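Local coordinates for protein DynE8 (Micromonospora chersina, PDB 4AMN) that is an iterative polyketide synthase of enediyne (dynemicin) biosynthesis, represented here by its acyltransferase domain, which probably loads the acyl units for chain extension, at residues Ala170-Ala175 with Pro304-Ala309. Residues are numbered along the deposited sequence; the frame is centred on the assembly and turned at random.
Sequences ARPVGA and PERPVA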
ATOM      1  N   ALA A 170       9.626 -10.172  -9.322  1.00  9.04           N
ATOM      2  CA  ALA A 170       8.216  -9.885  -9.436  1.00  8.53           C
ATOM      3  C   ALA A 170       7.841  -9.219 -10.728  1.00 10.01           C
ATOM      4  O   ALA A 170       8.569  -8.355 -11.249  1.00 12.39           O
ATOM      5  CB  ALA A 170       7.731  -9.095  -8.225  1.00 10.64           C
ATOM      6  N   ARG A 171       6.681  -9.594 -11.247  1.00 10.26           N
ATOM      7  CA  ARG A 171       6.134  -9.051 -12.522  1.00  9.81           C
ATOM      8  C   ARG A 171       4.747  -8.388 -12.362  1.00  9.82           C
ATOM      9  O   ARG A 171       3.771  -8.847 -12.888  1.00 11.89           O
ATOM     10  CB  ARG A 171       6.052 -10.154 -13.590  1.00 10.86           C
ATOM     11  CG  ARG A 171       7.466 -10.540 -14.156  1.00 15.27           C
ATOM     12  CD  ARG A 171       7.434 -11.423 -15.340  1.00 18.01           C
ATOM     13  NE  ARG A 171       6.687 -12.605 -14.910  1.00 18.53           N
ATOM     14  CZ  ARG A 171       6.040 -13.448 -15.690  1.00 21.40           C
ATOM     15  NH1 ARG A 171       5.991 -13.226 -17.001  1.00 23.84           N
ATOM     16  NH2 ARG A 171       5.425 -14.491 -15.153  1.00 23.31           N
ATOM     17  N   PRO A 172       4.683  -7.294 -11.588  1.00 10.95           N
ATOM     18  CA  PRO A 172       3.407  -6.561 -11.524  1.00 11.25           C
ATOM     19  C   PRO A 172       3.112  -5.853 -12.828  1.00 10.78           C
ATOM     20  O   PRO A 172       3.986  -5.610 -13.649  1.00 11.99           O
ATOM     21  CB  PRO A 172       3.654  -5.505 -10.462  1.00 12.87           C
ATOM     22  CG  PRO A 172       5.055  -5.639 -10.071  1.00 14.20           C
ATOM     23  CD  PRO A 172       5.801  -6.511 -11.046  1.00 11.62           C
ATOM     24  N   VAL A 173       1.842  -5.464 -12.984  1.00 10.10           N
ATOM     25  CA  VAL A 173       1.369  -4.706 -14.170  1.00 11.33           C
ATOM     26  C   VAL A 173       1.649  -3.209 -14.114  1.00 10.92           C
ATOM     27  O   VAL A 173       1.645  -2.565 -15.138  1.00 13.32           O
ATOM     28  CB  VAL A 173      -0.130  -4.988 -14.555  1.00 12.02           C
ATOM     29  CG1 VAL A 173      -0.428  -6.488 -14.844  1.00 13.26           C
ATOM     30  CG2 VAL A 173      -1.093  -4.533 -13.495  1.00 10.51           C
ATOM     31  N   GLY A 174       1.838  -2.676 -12.909  1.00 10.53           N
ATOM     32  CA  GLY A 174       1.974  -1.202 -12.789  1.00 11.13           C
ATOM     33  C   GLY A 174       1.948  -0.910 -11.314  1.00  8.47           C
ATOM     34  O   GLY A 174       1.785  -1.811 -10.479  1.00  9.10           O
ATOM     35  N   ALA A 175       2.170   0.390 -10.995  1.00  9.59           N
ATOM     36  CA  ALA A 175       2.248   0.835  -9.599  1.00  8.76           C
ATOM     37  C   ALA A 175       1.607   2.196  -9.487  1.00 10.68           C
ATOM     38  O   ALA A 175       1.528   2.952 -10.461  1.00 10.51           O
ATOM     39  CB  ALA A 175       3.697   0.916  -9.181  1.00 10.30           C
ATOM     40  N   PRO A 304      10.226   6.778 -17.112  1.00 19.81           N
ATOM     41  CA  PRO A 304       9.835   5.516 -16.462  1.00 20.00           C
ATOM     42  C   PRO A 304       9.632   4.431 -17.510  1.00 20.10           C
ATOM     43  O   PRO A 304       9.121   4.687 -18.621  1.00 21.26           O
ATOM     44  CB  PRO A 304       8.454   5.839 -15.816  1.00 20.52           C
ATOM     45  CG  PRO A 304       8.295   7.264 -15.790  1.00 20.37           C
ATOM     46  CD  PRO A 304       9.284   7.877 -16.805  1.00 20.28           C
ATOM     47  N   GLU A 305      10.034   3.221 -17.144  1.00 19.03           N
ATOM     48  CA  GLU A 305      10.004   2.090 -18.051  1.00 20.17           C
ATOM     49  C   GLU A 305       8.940   1.085 -17.729  1.00 19.74           C
ATOM     50  O   GLU A 305       8.829   0.056 -18.406  1.00 21.63           O
ATOM     51  CB  GLU A 305      11.353   1.401 -18.031  1.00 21.90           C
ATOM     52  CG  GLU A 305      12.462   2.418 -18.388  1.00 27.60           C
ATOM     53  CD  GLU A 305      13.800   1.767 -18.553  1.00 35.98           C
ATOM     54  OE1 GLU A 305      14.423   1.381 -17.524  1.00 40.26           O
ATOM     55  OE2 GLU A 305      14.200   1.644 -19.731  1.00 40.05           O
ATOM     56  N   ARG A 306       8.180   1.338 -16.662  1.00 17.78           N
ATOM     57  CA  ARG A 306       7.084   0.456 -16.227  1.00 16.24           C
ATOM     58  C   ARG A 306       5.922   1.423 -15.964  1.00 14.93           C
ATOM     59  O   ARG A 306       6.193   2.588 -15.700  1.00 15.18           O
ATOM     60  CB  ARG A 306       7.418  -0.418 -14.988  1.00 17.14           C
ATOM     61  CG  ARG A 306       8.608  -1.249 -15.210  1.00 19.66           C
ATOM     62  CD  ARG A 306       9.221  -1.846 -14.003  1.00 18.67           C
ATOM     63  NE  ARG A 306       8.723  -3.187 -13.679  1.00 31.56           N
ATOM     64  CZ  ARG A 306       9.403  -4.113 -12.972  1.00 33.63           C
ATOM     65  NH1 ARG A 306      10.652  -3.882 -12.533  1.00 34.58           N
ATOM     66  NH2 ARG A 306       8.827  -5.276 -12.692  1.00 35.78           N
ATOM     67  N   PRO A 307       4.676   0.944 -16.052  1.00 13.33           N
ATOM     68  CA  PRO A 307       3.501   1.817 -15.817  1.00 12.14           C
ATOM     69  C   PRO A 307       3.355   2.374 -14.409  1.00 11.45           C
ATOM     70  O   PRO A 307       3.390   1.634 -13.460  1.00 12.03           O
ATOM     71  CB  PRO A 307       2.322   0.924 -16.186  1.00 12.84           C
ATOM     72  CG  PRO A 307       3.000  -0.067 -17.150  1.00 13.20           C
ATOM     73  CD  PRO A 307       4.195  -0.408 -16.460  1.00 12.09           C
ATOM     74  N   VAL A 308       3.181   3.695 -14.347  1.00 11.59           N
ATOM     75  CA  VAL A 308       2.918   4.380 -13.089  1.00 12.20           C
ATOM     76  C   VAL A 308       1.629   5.189 -13.235  1.00 11.52           C
ATOM     77  O   VAL A 308       1.526   6.067 -14.111  1.00 12.43           O
ATOM     78  CB  VAL A 308       4.040   5.341 -12.756  1.00 12.30           C
ATOM     79  CG1 VAL A 308       3.781   6.062 -11.362  1.00 13.66           C
ATOM     80  CG2 VAL A 308       5.355   4.547 -12.617  1.00 14.29           C
ATOM     81  N   ALA A 309       0.632   4.899 -12.371  1.00  8.52           N
ATOM     82  CA  ALA A 309      -0.636   5.682 -12.327  1.00  8.94           C
ATOM     83  C   ALA A 309      -0.453   6.796 -11.300  1.00  7.75           C
ATOM     84  O   ALA A 309      -0.208   6.518 -10.138  1.00 11.36           O
ATOM     85  CB  ALA A 309      -1.841   4.722 -11.948  1.00 10.15           C
TER
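Ala-175 is gripped by two backbone hydrogen bonds that start a parallel pairing of strand 174-177 with the edge strand 308-310. Its N donates to Pro-307 O at 3.0 Å. Its O accepts from Ala-309 N at 2.9 Å, and Val-308 CA adds a CH···O contact to the same oxygen at 3.3 Å. Ala-175 and Val-308 send their side chains to one face of the sheet, where Ala-175 meets Trp-188 of helix 181-188. In Val-308 a trans chi1 (-178°) swings CG1 opposite the backbone N, within 3.9 Å of Ala-175 O. Before the pairing, the ring of Pro-307 lies alongside the backbone, with CB, CG and CD all near Val-173 O; CG comes closest, at 3.5 Å. Further back, Arg-306 reaches along the loop 170-173. Its chain bends at chi3 (92°), bringing NH2 to Ala-170 O, which sits at the guanidinium edge in its plane; at 3.4 Å and 131° the bond is weak. The same NH2 meets Pro-172 CD at 3.7 Å, and the arginine also packs on Trp-188. Strand 174-177 runs on to a GxSxG sequence consistent with the nucleophile elbow of acyltransferases, while on its other side strand 102-106 continues the parallel sheet. The two backbone bonds of Ala-175, made on either side of Val-308, set the parallel register of this outer strand pair, whereas the arginine adds a weak bond to the preceding loop, probably helped by its charge, and van der Waals contact of NH2 with a proline ring carbon.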